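Local coordinates for uncharacterized protein (Bacteroides ovatus, PDB 4DQA) that is of unknown function but probably binds carbohydrate, joining an E-set-like N-terminal domain to a concanavalin A-like lectin/glucanase domain, at residues A[10-15]-A[87-92]; A[33-38]-A[81-86]; A[16-21]-A[25-30]. All blocks are in the same frame, centred on the assembly; numbering follows the deposited sequence.

Interaction 1. Residues A[10-15]-A[87-92]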
ATOM      1  N   TYR A  10     -32.238  13.216  16.765  1.00 20.72           N
ATOM      2  CA  TYR A  10     -30.805  13.026  16.668  1.00 20.12           C
ATOM      3  C   TYR A  10     -30.473  11.556  16.531  1.00 18.51           C
ATOM      4  O   TYR A  10     -31.350  10.698  16.599  1.00 21.01           O
ATOM      5  CB  TYR A  10     -30.102  13.631  17.896  1.00 23.55           C
ATOM      6  CG  TYR A  10     -30.282  12.884  19.194  1.00 25.71           C
ATOM      7  CD1 TYR A  10     -31.478  12.953  19.906  1.00 26.14           C
ATOM      8  CD2 TYR A  10     -29.238  12.134  19.736  1.00 26.99           C
ATOM      9  CE1 TYR A  10     -31.632  12.268  21.102  1.00 26.21           C
ATOM     10  CE2 TYR A  10     -29.394  11.453  20.920  1.00 30.29           C
ATOM     11  CZ  TYR A  10     -30.583  11.533  21.605  1.00 29.53           C
ATOM     12  OH  TYR A  10     -30.730  10.856  22.789  1.00 35.53           O
ATOM     13  N   PHE A  11     -29.191  11.270  16.335  1.00 19.57           N
ATOM     14  CA  PHE A  11     -28.698   9.902  16.326  1.00 21.79           C
ATOM     15  C   PHE A  11     -28.036   9.508  17.652  1.00 24.20           C
ATOM     16  O   PHE A  11     -27.150  10.201  18.119  1.00 27.41           O
ATOM     17  CB  PHE A  11     -27.687   9.740  15.198  1.00 22.02           C
ATOM     18  CG  PHE A  11     -28.300   9.702  13.820  1.00 18.21           C
ATOM     19  CD1 PHE A  11     -29.095   8.651  13.447  1.00 16.91           C
ATOM     20  CD2 PHE A  11     -28.028  10.698  12.889  1.00 17.68           C
ATOM     21  CE1 PHE A  11     -29.614   8.593  12.167  1.00 16.70           C
ATOM     22  CE2 PHE A  11     -28.546  10.642  11.608  1.00 16.41           C
ATOM     23  CZ  PHE A  11     -29.331   9.566  11.256  1.00 16.62           C
ATOM     24  N   GLU A  12     -28.474   8.395  18.229  1.00 28.54           N
ATOM     25  CA  GLU A  12     -28.052   7.965  19.576  1.00 33.31           C
ATOM     26  C   GLU A  12     -26.621   7.494  19.564  1.00 37.08           C
ATOM     27  O   GLU A  12     -25.851   7.782  20.483  1.00 45.11           O
ATOM     28  CB  GLU A  12     -28.948   6.822  20.046  1.00 32.46           C
ATOM     29  CG  GLU A  12     -28.687   6.319  21.446  1.00 36.41           C
ATOM     30  CD  GLU A  12     -29.748   5.333  21.862  1.00 43.28           C
ATOM     31  OE1 GLU A  12     -29.681   4.157  21.440  1.00 54.42           O
ATOM     32  OE2 GLU A  12     -30.670   5.741  22.587  1.00 43.04           O
ATOM     33  N   SER A  13     -26.269   6.746  18.525  1.00 36.54           N
ATOM     34  CA  SER A  13     -24.899   6.272  18.352  1.00 47.90           C
ATOM     35  C   SER A  13     -24.327   6.954  17.130  1.00 49.05           C
ATOM     36  O   SER A  13     -24.899   6.889  16.038  1.00 41.45           O
ATOM     37  CB  SER A  13     -24.841   4.748  18.190  1.00 49.49           C
ATOM     38  N   LYS A  14     -23.194   7.613  17.332  1.00 53.42           N
ATOM     39  CA  LYS A  14     -22.573   8.420  16.297  1.00 44.02           C
ATOM     40  C   LYS A  14     -21.940   7.562  15.201  1.00 43.20           C
ATOM     41  O   LYS A  14     -22.011   7.942  14.049  1.00 24.72           O
ATOM     42  CB  LYS A  14     -21.504   9.323  16.922  1.00 46.83           C
ATOM     43  CG  LYS A  14     -20.841  10.280  15.936  1.00 47.51           C
ATOM     44  CD  LYS A  14     -19.600  10.939  16.551  1.00 43.99           C
ATOM     45  CE  LYS A  14     -18.930  11.943  15.590  1.00 48.31           C
ATOM     46  NZ  LYS A  14     -17.690  12.606  16.161  1.00 50.77           N
ATOM     47  N   GLU A  15     -21.355   6.413  15.563  1.00 42.45           N
ATOM     48  CA  GLU A  15     -20.462   5.664  14.667  1.00 37.55           C
ATOM     49  C   GLU A  15     -20.665   4.146  14.673  1.00 37.79           C
ATOM     50  O   GLU A  15     -20.860   3.538  15.727  1.00 46.00           O
ATOM     51  CB  GLU A  15     -18.998   5.934  15.047  1.00 32.93           C
ATOM     52  CG  GLU A  15     -18.629   7.395  15.149  1.00 34.02           C
ATOM     53  CD  GLU A  15     -17.136   7.604  15.301  1.00 42.81           C
ATOM     54  OE1 GLU A  15     -16.413   6.652  15.679  1.00 51.56           O
ATOM     55  OE2 GLU A  15     -16.688   8.734  15.036  1.00 38.34           O
ATOM     56  N   LYS A  87     -43.131   7.283  21.750  1.00 37.69           N
ATOM     57  CA  LYS A  87     -41.920   6.489  21.583  1.00 34.46           C
ATOM     58  C   LYS A  87     -40.697   7.393  21.405  1.00 28.96           C
ATOM     59  O   LYS A  87     -40.833   8.611  21.239  1.00 31.52           O
ATOM     60  CB  LYS A  87     -42.065   5.538  20.381  1.00 34.37           C
ATOM     61  CG  LYS A  87     -43.237   4.562  20.481  1.00 44.37           C
ATOM     62  CD  LYS A  87     -43.300   3.892  21.845  1.00 52.01           C
ATOM     63  N   LEU A  88     -39.509   6.796  21.471  1.00 28.06           N
ATOM     64  CA  LEU A  88     -38.281   7.554  21.270  1.00 28.20           C
ATOM     65  C   LEU A  88     -37.646   7.279  19.908  1.00 31.12           C
ATOM     66  O   LEU A  88     -37.089   8.190  19.294  1.00 28.01           O
ATOM     67  CB  LEU A  88     -37.260   7.233  22.350  1.00 29.14           C
ATOM     68  CG  LEU A  88     -37.638   7.604  23.782  1.00 37.28           C
ATOM     69  CD1 LEU A  88     -36.595   7.074  24.758  1.00 39.02           C
ATOM     70  CD2 LEU A  88     -37.772   9.101  23.916  1.00 37.39           C
ATOM     71  N   TYR A  89     -37.692   6.025  19.459  1.00 26.04           N
ATOM     72  CA  TYR A  89     -36.934   5.620  18.270  1.00 27.07           C
ATOM     73  C   TYR A  89     -37.801   5.539  17.032  1.00 23.83           C
ATOM     74  O   TYR A  89     -38.944   5.037  17.063  1.00 24.33           O
ATOM     75  CB  TYR A  89     -36.266   4.267  18.468  1.00 27.97           C
ATOM     76  CG  TYR A  89     -35.256   4.264  19.573  1.00 27.47           C
ATOM     77  CD1 TYR A  89     -33.937   4.604  19.330  1.00 31.17           C
ATOM     78  CD2 TYR A  89     -35.633   3.940  20.863  1.00 33.41           C
ATOM     79  CE1 TYR A  89     -33.010   4.611  20.351  1.00 34.09           C
ATOM     80  CE2 TYR A  89     -34.719   3.947  21.892  1.00 35.79           C
ATOM     81  CZ  TYR A  89     -33.408   4.282  21.629  1.00 37.17           C
ATOM     82  OH  TYR A  89     -32.485   4.289  22.643  1.00 40.94           O
ATOM     83  N   ALA A  90     -37.245   6.023  15.932  1.00 20.10           N
ATOM     84  CA  ALA A  90     -37.953   6.012  14.672  1.00 18.19           C
ATOM     85  C   ALA A  90     -38.092   4.601  14.148  1.00 20.15           C
ATOM     86  O   ALA A  90     -37.243   3.736  14.383  1.00 23.51           O
ATOM     87  CB  ALA A  90     -37.211   6.865  13.638  1.00 20.11           C
ATOM     88  N   ASP A  91     -39.152   4.387  13.378  1.00 22.30           N
ATOM     89  CA  ASP A  91     -39.272   3.137  12.659  1.00 22.06           C
ATOM     90  C   ASP A  91     -38.059   2.974  11.753  1.00 21.12           C
ATOM     91  O   ASP A  91     -37.598   3.925  11.097  1.00 20.22           O
ATOM     92  CB  ASP A  91     -40.537   3.100  11.825  1.00 22.24           C
ATOM     93  CG  ASP A  91     -41.805   3.032  12.672  1.00 27.22           C
ATOM     94  OD1 ASP A  91     -41.729   2.763  13.884  1.00 30.42           O
ATOM     95  OD2 ASP A  91     -42.880   3.262  12.092  1.00 33.81           O
ATOM     96  N   ASN A  92     -37.544   1.758  11.722  1.00 19.88           N
ATOM     97  CA  ASN A  92     -36.330   1.472  11.005  1.00 21.53           C
ATOM     98  C   ASN A  92     -36.432   1.685   9.499  1.00 20.91           C
ATOM     99  O   ASN A  92     -37.461   1.398   8.851  1.00 20.80           O
ATOM    100  CB  ASN A  92     -35.942   0.021  11.263  1.00 23.18           C
ATOM    101  CG  ASN A  92     -34.590  -0.323  10.702  1.00 28.80           C
ATOM    102  OD1 ASN A  92     -33.570   0.190  11.162  1.00 28.34           O
ATOM    103  ND2 ASN A  92     -34.567  -1.193   9.703  1.00 24.76           N
TER
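Glu12 OE2 is the shared acceptor in this contact: it takes the hydroxyl hydrogen of Tyr89 across the two segments and forms a salt bridge with Arg34 NH1 of strand 27-35. The modelled distance from Tyr89 OH to Glu12 OE2 is 2.3 Å, shorter than a sound hydrogen bond, so its fine geometry is doubtful and the salt bridge to Arg34 is the firmer of the two. The carboxylate arrives at the edge of the phenol ring, with Glu12 CD in the ring plane. It is turned so that the carboxylate and ring planes lie 78° apart. Its other oxygen, Glu12 OE1, comes to 3.5 Å from Tyr89 CE1, beside the hydroxyl corner of the ring. The glutamate spans the gap because its chain is stretched out: CG lies anti to the backbone N (chi1 -177°) and the chain stays extended beyond it. Tyr89 brings its hydroxyl from the other side, at the far end of a rigid ring, and the two side chains cross at about a right angle. Long side chains suit both places, since the nearest CA atoms, those of Glu12 and Tyr89, are 9.3 Å apart. The nearby guanidinium of Arg34 would be expected to favour the ionised carboxylate. Both touching residues are exposed, and the contact is a small polar one on the surface. Segment 10-15 runs from strand 8-10 of one sheet to strand 15-19 of the other, while segment 87-92 returns from strand 80-83 to strand 93-97. Strand 27-35 lies between them, bonded through its backbone to Tyr10 on one side and to Leu88 and Ala90 on the other.

Interaction 2. Residues A[33-38]-A[81-86]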
ATOM      1  N   SER A  33     -33.061   6.989  13.900  1.00 17.90           N
ATOM      2  CA  SER A  33     -32.870   8.192  14.676  1.00 17.38           C
ATOM      3  C   SER A  33     -33.813   8.168  15.862  1.00 19.58           C
ATOM      4  O   SER A  33     -34.657   7.278  15.962  1.00 21.15           O
ATOM      5  CB  SER A  33     -33.137   9.421  13.806  1.00 16.84           C
ATOM      6  OG  SER A  33     -34.454   9.423  13.282  1.00 17.60           O
ATOM      7  N   ARG A  34     -33.658   9.122  16.776  1.00 20.47           N
ATOM      8  CA  ARG A  34     -34.524   9.180  17.961  1.00 23.17           C
ATOM      9  C   ARG A  34     -34.826  10.604  18.419  1.00 20.70           C
ATOM     10  O   ARG A  34     -34.223  11.570  17.967  1.00 21.64           O
ATOM     11  CB  ARG A  34     -33.908   8.417  19.134  1.00 23.60           C
ATOM     12  CG  ARG A  34     -32.553   8.932  19.588  1.00 24.23           C
ATOM     13  CD  ARG A  34     -32.222   8.391  20.965  1.00 27.44           C
ATOM     14  NE  ARG A  34     -33.076   8.987  21.981  1.00 32.14           N
ATOM     15  CZ  ARG A  34     -33.024   8.698  23.277  1.00 34.61           C
ATOM     16  NH1 ARG A  34     -32.166   7.787  23.729  1.00 33.00           N
ATOM     17  NH2 ARG A  34     -33.838   9.316  24.120  1.00 35.47           N
ATOM     18  N   LEU A  35     -35.778  10.693  19.347  1.00 25.08           N
ATOM     19  CA  LEU A  35     -36.110  11.938  20.021  1.00 26.85           C
ATOM     20  C   LEU A  35     -35.352  12.085  21.335  1.00 25.52           C
ATOM     21  O   LEU A  35     -34.998  11.097  21.991  1.00 28.20           O
ATOM     22  CB  LEU A  35     -37.604  11.964  20.346  1.00 26.23           C
ATOM     23  CG  LEU A  35     -38.565  12.264  19.205  1.00 29.91           C
ATOM     24  CD1 LEU A  35     -40.006  12.030  19.662  1.00 30.68           C
ATOM     25  CD2 LEU A  35     -38.373  13.683  18.748  1.00 34.00           C
ATOM     26  N   SER A  36     -35.134  13.330  21.736  1.00 26.44           N
ATOM     27  CA  SER A  36     -34.470  13.600  23.010  1.00 27.56           C
ATOM     28  C   SER A  36     -35.398  13.207  24.165  1.00 34.55           C
ATOM     29  O   SER A  36     -34.950  12.705  25.203  1.00 37.51           O
ATOM     30  CB  SER A  36     -34.085  15.072  23.082  1.00 33.54           C
ATOM     31  OG  SER A  36     -35.203  15.884  22.776  1.00 36.58           O
ATOM     32  N   SER A  37     -36.692  13.425  23.960  1.00 32.44           N
ATOM     33  CA  SER A  37     -37.727  12.988  24.898  1.00 38.12           C
ATOM     34  C   SER A  37     -39.012  12.747  24.118  1.00 39.91           C
ATOM     35  O   SER A  37     -39.202  13.326  23.050  1.00 35.64           O
ATOM     36  CB  SER A  37     -37.964  14.052  25.969  1.00 45.27           C
ATOM     37  OG  SER A  37     -38.336  15.291  25.382  1.00 47.15           O
ATOM     38  N   ALA A  38     -39.891  11.899  24.644  1.00 35.36           N
ATOM     39  CA  ALA A  38     -41.109  11.537  23.926  1.00 38.15           C
ATOM     40  C   ALA A  38     -42.084  12.705  23.880  1.00 41.42           C
ATOM     41  O   ALA A  38     -42.012  13.635  24.694  1.00 41.96           O
ATOM     42  CB  ALA A  38     -41.763  10.325  24.558  1.00 40.86           C
ATOM     43  N   SER A  81     -39.324   8.367   7.454  1.00 16.95           N
ATOM     44  CA  SER A  81     -39.833   7.512   8.513  1.00 17.13           C
ATOM     45  C   SER A  81     -40.552   8.360   9.549  1.00 18.80           C
ATOM     46  O   SER A  81     -40.825   9.545   9.305  1.00 19.45           O
ATOM     47  CB  SER A  81     -38.703   6.707   9.146  1.00 20.18           C
ATOM     48  OG  SER A  81     -39.269   5.670   9.932  1.00 19.23           O
ATOM     49  N   SER A  82     -40.870   7.773  10.689  1.00 19.80           N
ATOM     50  CA  SER A  82     -41.566   8.507  11.728  1.00 18.66           C
ATOM     51  C   SER A  82     -41.298   7.883  13.083  1.00 21.74           C
ATOM     52  O   SER A  82     -40.867   6.730  13.169  1.00 21.99           O
ATOM     53  CB  SER A  82     -43.066   8.577  11.439  1.00 24.23           C
ATOM     54  OG  SER A  82     -43.651   7.282  11.539  1.00 29.85           O
ATOM     55  N   ILE A  83     -41.513   8.681  14.123  1.00 23.36           N
ATOM     56  CA  ILE A  83     -41.408   8.222  15.504  1.00 24.39           C
ATOM     57  C   ILE A  83     -42.812   8.303  16.054  1.00 26.25           C
ATOM     58  O   ILE A  83     -43.388   9.386  16.158  1.00 26.10           O
ATOM     59  CB  ILE A  83     -40.464   9.122  16.318  1.00 22.90           C
ATOM     60  CG1 ILE A  83     -39.078   9.123  15.672  1.00 27.50           C
ATOM     61  CG2 ILE A  83     -40.378   8.638  17.782  1.00 28.08           C
ATOM     62  CD1 ILE A  83     -38.182  10.232  16.100  1.00 27.85           C
ATOM     63  N   SER A  84     -43.363   7.148  16.403  1.00 29.69           N
ATOM     64  CA  SER A  84     -44.740   7.080  16.886  1.00 32.94           C
ATOM     65  C   SER A  84     -44.926   7.850  18.190  1.00 32.75           C
ATOM     66  O   SER A  84     -44.017   7.943  19.007  1.00 31.30           O
ATOM     67  CB  SER A  84     -45.132   5.616  17.089  1.00 36.98           C
ATOM     68  OG  SER A  84     -45.072   4.909  15.860  1.00 39.03           O
ATOM     69  N   SER A  85     -46.116   8.396  18.389  1.00 37.91           N
ATOM     70  CA  SER A  85     -46.412   9.136  19.611  0.50 42.63           C
ATOM     71  C   SER A  85     -46.068   8.297  20.839  1.00 44.00           C
ATOM     72  O   SER A  85     -46.408   7.115  20.918  1.00 42.75           O
ATOM     73  CB  SER A  85     -47.888   9.551  19.648  0.50 44.64           C
ATOM     74  OG  SER A  85     -48.191  10.250  20.846  0.50 44.97           O
ATOM     75  N   GLY A  86     -45.378   8.912  21.795  1.00 40.41           N
ATOM     76  CA  GLY A  86     -44.991   8.231  23.019  1.00 47.87           C
ATOM     77  C   GLY A  86     -43.718   7.403  22.941  1.00 45.03           C
ATOM     78  O   GLY A  86     -43.263   6.877  23.960  1.00 38.66           O
TER
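Leu35 and Ile83 meet between the two sheets of a beta sandwich, the architecture expected of an E-set-like domain, with Leu35 at the end of strand 27-35 and Ile83 at the end of strand 80-83. No hydrogen bond links the segments, which meet by van der Waals packing. The tight part is a pair of branched aliphatic chains. Ile83 CD1 presses against Leu35 CG at 3.7 Å, and alongside it Ile83 CG2 lies 3.9 Å from Leu35 CD1. Ile83 thus uses both arms of its beta branch: CG2 meets a leucine methyl, while CG1 stands anti to the carbonyl carbon (chi1 -59°) and carries CD1 to the leucine branch point and on toward the strand backbone, 4.1 Å from Arg34 C. Both residues are buried, and Val43 and Val9 also touch Leu35, so bulky hydrocarbon suits these inward positions. Farther along, the backbones draw together while the packing thins. The CA atoms of Ala38 and Gly86 are 5.2 Å apart, yet the touch is slight, from Ala38 CB to Gly86 O at 3.8 Å. Both residues are exposed, and small ones fit two loops that pass so closely. Gly86 has a further reason to be glycine: its positive phi of 84° would jam a beta carbon against the preceding carbonyl oxygen. Arg34 CB leaves the strand on the side away from Ile83, and the guanidinium bonds to Glu12 through NH1. At the same time its other two nitrogens grip Leu35 O within the guanidinium plane: Arg34 NE, 2.9 Å from Leu35 O, sits above the carbonyl plane, whereas Arg34 NH2, at 3.0 Å from that oxygen, lies nearly in line with the C=O.

Interaction 3. Residues A[16-21]-A[25-30]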
ATOM      1  N   TYR A  16     -20.577   3.548  13.485  1.00 29.90           N
ATOM      2  CA  TYR A  16     -20.637   2.088  13.310  1.00 28.26           C
ATOM      3  C   TYR A  16     -19.549   1.609  12.356  1.00 32.40           C
ATOM      4  O   TYR A  16     -19.229   2.292  11.394  1.00 28.48           O
ATOM      5  CB  TYR A  16     -22.000   1.679  12.746  1.00 31.68           C
ATOM      6  CG  TYR A  16     -23.109   1.816  13.748  1.00 41.08           C
ATOM      7  CD1 TYR A  16     -23.811   3.006  13.876  1.00 39.50           C
ATOM      8  CD2 TYR A  16     -23.440   0.760  14.595  1.00 45.69           C
ATOM      9  CE1 TYR A  16     -24.834   3.140  14.809  1.00 47.54           C
ATOM     10  CE2 TYR A  16     -24.455   0.883  15.533  1.00 51.57           C
ATOM     11  CZ  TYR A  16     -25.146   2.074  15.637  1.00 50.68           C
ATOM     12  OH  TYR A  16     -26.153   2.189  16.572  1.00 57.32           O
ATOM     13  N   ASN A  17     -18.993   0.437  12.621  1.00 26.91           N
ATOM     14  CA  ASN A  17     -17.903  -0.119  11.823  1.00 32.52           C
ATOM     15  C   ASN A  17     -18.280  -1.447  11.197  1.00 33.79           C
ATOM     16  O   ASN A  17     -18.784  -2.339  11.877  1.00 42.03           O
ATOM     17  CB  ASN A  17     -16.652  -0.308  12.681  1.00 37.95           C
ATOM     18  CG  ASN A  17     -16.107   1.007  13.200  1.00 45.80           C
ATOM     19  OD1 ASN A  17     -15.285   1.650  12.548  1.00 50.73           O
ATOM     20  ND2 ASN A  17     -16.570   1.418  14.373  1.00 50.56           N
ATOM     21  N   PHE A  18     -18.019  -1.574   9.898  1.00 28.20           N
ATOM     22  CA  PHE A  18     -18.325  -2.781   9.139  1.00 31.23           C
ATOM     23  C   PHE A  18     -17.090  -3.205   8.369  1.00 31.88           C
ATOM     24  O   PHE A  18     -16.259  -2.378   8.011  1.00 31.36           O
ATOM     25  CB  PHE A  18     -19.468  -2.545   8.153  1.00 34.98           C
ATOM     26  CG  PHE A  18     -20.749  -2.121   8.794  1.00 39.12           C
ATOM     27  CD1 PHE A  18     -21.469  -2.997   9.589  1.00 44.66           C
ATOM     28  CD2 PHE A  18     -21.251  -0.847   8.588  1.00 39.53           C
ATOM     29  CE1 PHE A  18     -22.663  -2.598  10.174  1.00 46.55           C
ATOM     30  CE2 PHE A  18     -22.441  -0.454   9.164  1.00 41.55           C
ATOM     31  CZ  PHE A  18     -23.144  -1.325   9.960  1.00 38.95           C
ATOM     32  N   SER A  19     -16.986  -4.500   8.103  1.00 34.41           N
ATOM     33  CA  SER A  19     -15.877  -5.045   7.338  1.00 36.66           C
ATOM     34  C   SER A  19     -16.422  -5.507   5.997  1.00 41.59           C
ATOM     35  O   SER A  19     -17.471  -6.154   5.939  1.00 36.39           O
ATOM     36  CB  SER A  19     -15.259  -6.221   8.094  1.00 45.66           C
ATOM     37  OG  SER A  19     -14.229  -6.827   7.333  1.00 60.55           O
ATOM     38  N   VAL A  20     -15.737  -5.147   4.917  1.00 34.46           N
ATOM     39  CA  VAL A  20     -16.121  -5.615   3.591  1.00 32.61           C
ATOM     40  C   VAL A  20     -15.353  -6.899   3.305  1.00 37.99           C
ATOM     41  O   VAL A  20     -14.160  -6.870   3.002  1.00 37.05           O
ATOM     42  CB  VAL A  20     -15.847  -4.546   2.518  1.00 32.99           C
ATOM     43  CG1 VAL A  20     -16.235  -5.059   1.134  1.00 36.22           C
ATOM     44  CG2 VAL A  20     -16.627  -3.273   2.850  1.00 35.80           C
ATOM     45  N   GLU A  21     -16.041  -8.024   3.443  1.00 42.67           N
ATOM     46  CA  GLU A  21     -15.399  -9.321   3.258  1.00 48.86           C
ATOM     47  C   GLU A  21     -15.079  -9.530   1.787  1.00 51.62           C
ATOM     48  O   GLU A  21     -15.620  -8.846   0.919  1.00 49.11           O
ATOM     49  CB  GLU A  21     -16.300 -10.449   3.770  1.00 46.36           C
ATOM     50  N   ASP A  25     -20.359  -7.873  -2.311  1.00 41.46           N
ATOM     51  CA  ASP A  25     -20.703  -6.745  -3.178  1.00 38.63           C
ATOM     52  C   ASP A  25     -21.851  -5.880  -2.632  1.00 36.68           C
ATOM     53  O   ASP A  25     -21.952  -4.698  -2.962  1.00 35.16           O
ATOM     54  CB  ASP A  25     -21.066  -7.243  -4.578  1.00 43.21           C
ATOM     55  CG  ASP A  25     -21.087  -6.130  -5.598  1.00 50.68           C
ATOM     56  OD1 ASP A  25     -20.119  -5.340  -5.633  1.00 47.03           O
ATOM     57  OD2 ASP A  25     -22.071  -6.038  -6.363  1.00 56.42           O
ATOM     58  N   VAL A  26     -22.716  -6.480  -1.818  1.00 38.95           N
ATOM     59  CA  VAL A  26     -23.917  -5.805  -1.331  1.00 33.59           C
ATOM     60  C   VAL A  26     -24.105  -6.098   0.158  1.00 33.24           C
ATOM     61  O   VAL A  26     -23.932  -7.238   0.595  1.00 40.12           O
ATOM     62  CB  VAL A  26     -25.161  -6.290  -2.105  1.00 39.26           C
ATOM     63  CG1 VAL A  26     -26.427  -5.682  -1.527  1.00 41.63           C
ATOM     64  CG2 VAL A  26     -25.031  -5.946  -3.576  1.00 41.72           C
HETATM   65  N   MSE A  27     -24.435  -5.080   0.946  1.00 30.78           N
HETATM   66  CA  MSE A  27     -24.815  -5.331   2.324  1.00 32.49           C
HETATM   67  C   MSE A  27     -25.897  -4.356   2.750  1.00 28.02           C
HETATM   68  O   MSE A  27     -26.065  -3.303   2.139  1.00 30.17           O
HETATM   69  CB  MSE A  27     -23.612  -5.246   3.258  1.00 39.41           C
HETATM   70  CG  MSE A  27     -23.068  -3.872   3.426  1.00 41.34           C
HETATM   71 SE   MSE A  27     -21.937  -3.775   5.004  0.75 57.17          SE
HETATM   72  CE  MSE A  27     -23.305  -4.073   6.368  1.00 56.95           C
ATOM     73  N   THR A  28     -26.632  -4.724   3.792  1.00 30.38           N
ATOM     74  CA  THR A  28     -27.687  -3.872   4.313  1.00 28.76           C
ATOM     75  C   THR A  28     -27.433  -3.590   5.780  1.00 25.88           C
ATOM     76  O   THR A  28     -26.878  -4.422   6.500  1.00 30.33           O
ATOM     77  CB  THR A  28     -29.070  -4.538   4.171  1.00 29.75           C
ATOM     78  OG1 THR A  28     -29.062  -5.808   4.837  1.00 33.68           O
ATOM     79  CG2 THR A  28     -29.418  -4.731   2.713  1.00 30.77           C
ATOM     80  N   PHE A  29     -27.824  -2.399   6.213  1.00 23.21           N
ATOM     81  CA  PHE A  29     -27.809  -2.067   7.625  1.00 22.57           C
ATOM     82  C   PHE A  29     -28.993  -1.173   7.994  1.00 22.01           C
ATOM     83  O   PHE A  29     -29.657  -0.585   7.119  1.00 24.37           O
ATOM     84  CB  PHE A  29     -26.462  -1.419   8.017  1.00 26.70           C
ATOM     85  CG  PHE A  29     -26.211  -0.070   7.387  1.00 26.51           C
ATOM     86  CD1 PHE A  29     -26.624   1.087   8.012  1.00 24.98           C
ATOM     87  CD2 PHE A  29     -25.539   0.040   6.185  1.00 33.00           C
ATOM     88  CE1 PHE A  29     -26.395   2.332   7.452  1.00 32.92           C
ATOM     89  CE2 PHE A  29     -25.304   1.287   5.631  1.00 26.81           C
ATOM     90  CZ  PHE A  29     -25.737   2.425   6.263  1.00 30.63           C
ATOM     91  N   ASP A  30     -29.251  -1.092   9.292  1.00 22.73           N
ATOM     92  CA  ASP A  30     -30.400  -0.392   9.842  1.00 22.72           C
ATOM     93  C   ASP A  30     -30.021   1.040  10.155  1.00 21.72           C
ATOM     94  O   ASP A  30     -28.928   1.311  10.668  1.00 21.48           O
ATOM     95  CB  ASP A  30     -30.880  -1.091  11.115  1.00 22.06           C
ATOM     96  CG  ASP A  30     -31.447  -2.484  10.847  1.00 31.81           C
ATOM     97  OD1 ASP A  30     -31.927  -2.739   9.722  1.00 30.47           O
ATOM     98  OD2 ASP A  30     -31.411  -3.324  11.770  1.00 40.49           O
TER
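Phe18 receives two neighbours from strand 27-35: the terminal methyl of Met27 on its face and the base of Phe29 at its far end. Met27 is modelled as selenomethionine, with SE in the place of sulfur. Its CE sits 4.0 Å from the centroid of the Phe18 ring, only 18° off the ring normal, a CH-pi contact displaced a little toward the rim. Met27 SE lies farther out, oblique to the same ring and 4.8 Å from the Phe18 centroid, which makes the pair a Met-aromatic contact as well. On Phe29, the CB atom approaches Phe18 CZ at 3.8 Å, while Phe18 CE2 reaches over a face of the Phe29 ring. The two rings meet obliquely, their planes tilted by 32° and their centroids 5.6 Å apart. Torsions bring the methyl to its place: Met27 CG stands between the backbone N and the carbonyl carbon, and a bend at chi3 (-66°) swings CE over the ring. Behind this first shell are the strands. Residues 16-19 and 27-30 belong to opposite sheets, and the CA atoms of Phe18 and Phe29 are 9.6 Å apart, so the link between them is a beta arch, in which side chains meet, and not a hydrogen-bonded hairpin. Strand 128-135 holds Phe18 by backbone bonds to Phe132 and Ser134, and its own Phe133 and Phe131 meet the rings of Phe18 and Phe29. With no hydrogen bond between the segments, cohesion here probably comes from dispersion, CH-pi attraction and the exclusion of water, for which flat rings and a flexible, polarisable methionine chain are well suited.

How the interactions relate
Reading from the N terminus, interaction 1 opens first, at 10-15, and closes last, at 87-92, so the other two are nested within its long loop. Interaction 3 comes next and closes a short turn between strands 15-19 and 27-35; interaction 2 then starts farther along strand 27-35 and ends at 81-86. Interactions 3 and 2 follow in series and share that strand, about 26 Å apart between centres. Interactions 1 and 2 touch directly, 81-86 running straight into 87-92. Interactions 2 and 3 pack one sheet of the N-terminal domain on the other, toward opposite ends, while interaction 1 joins two loops that cross between the sheets.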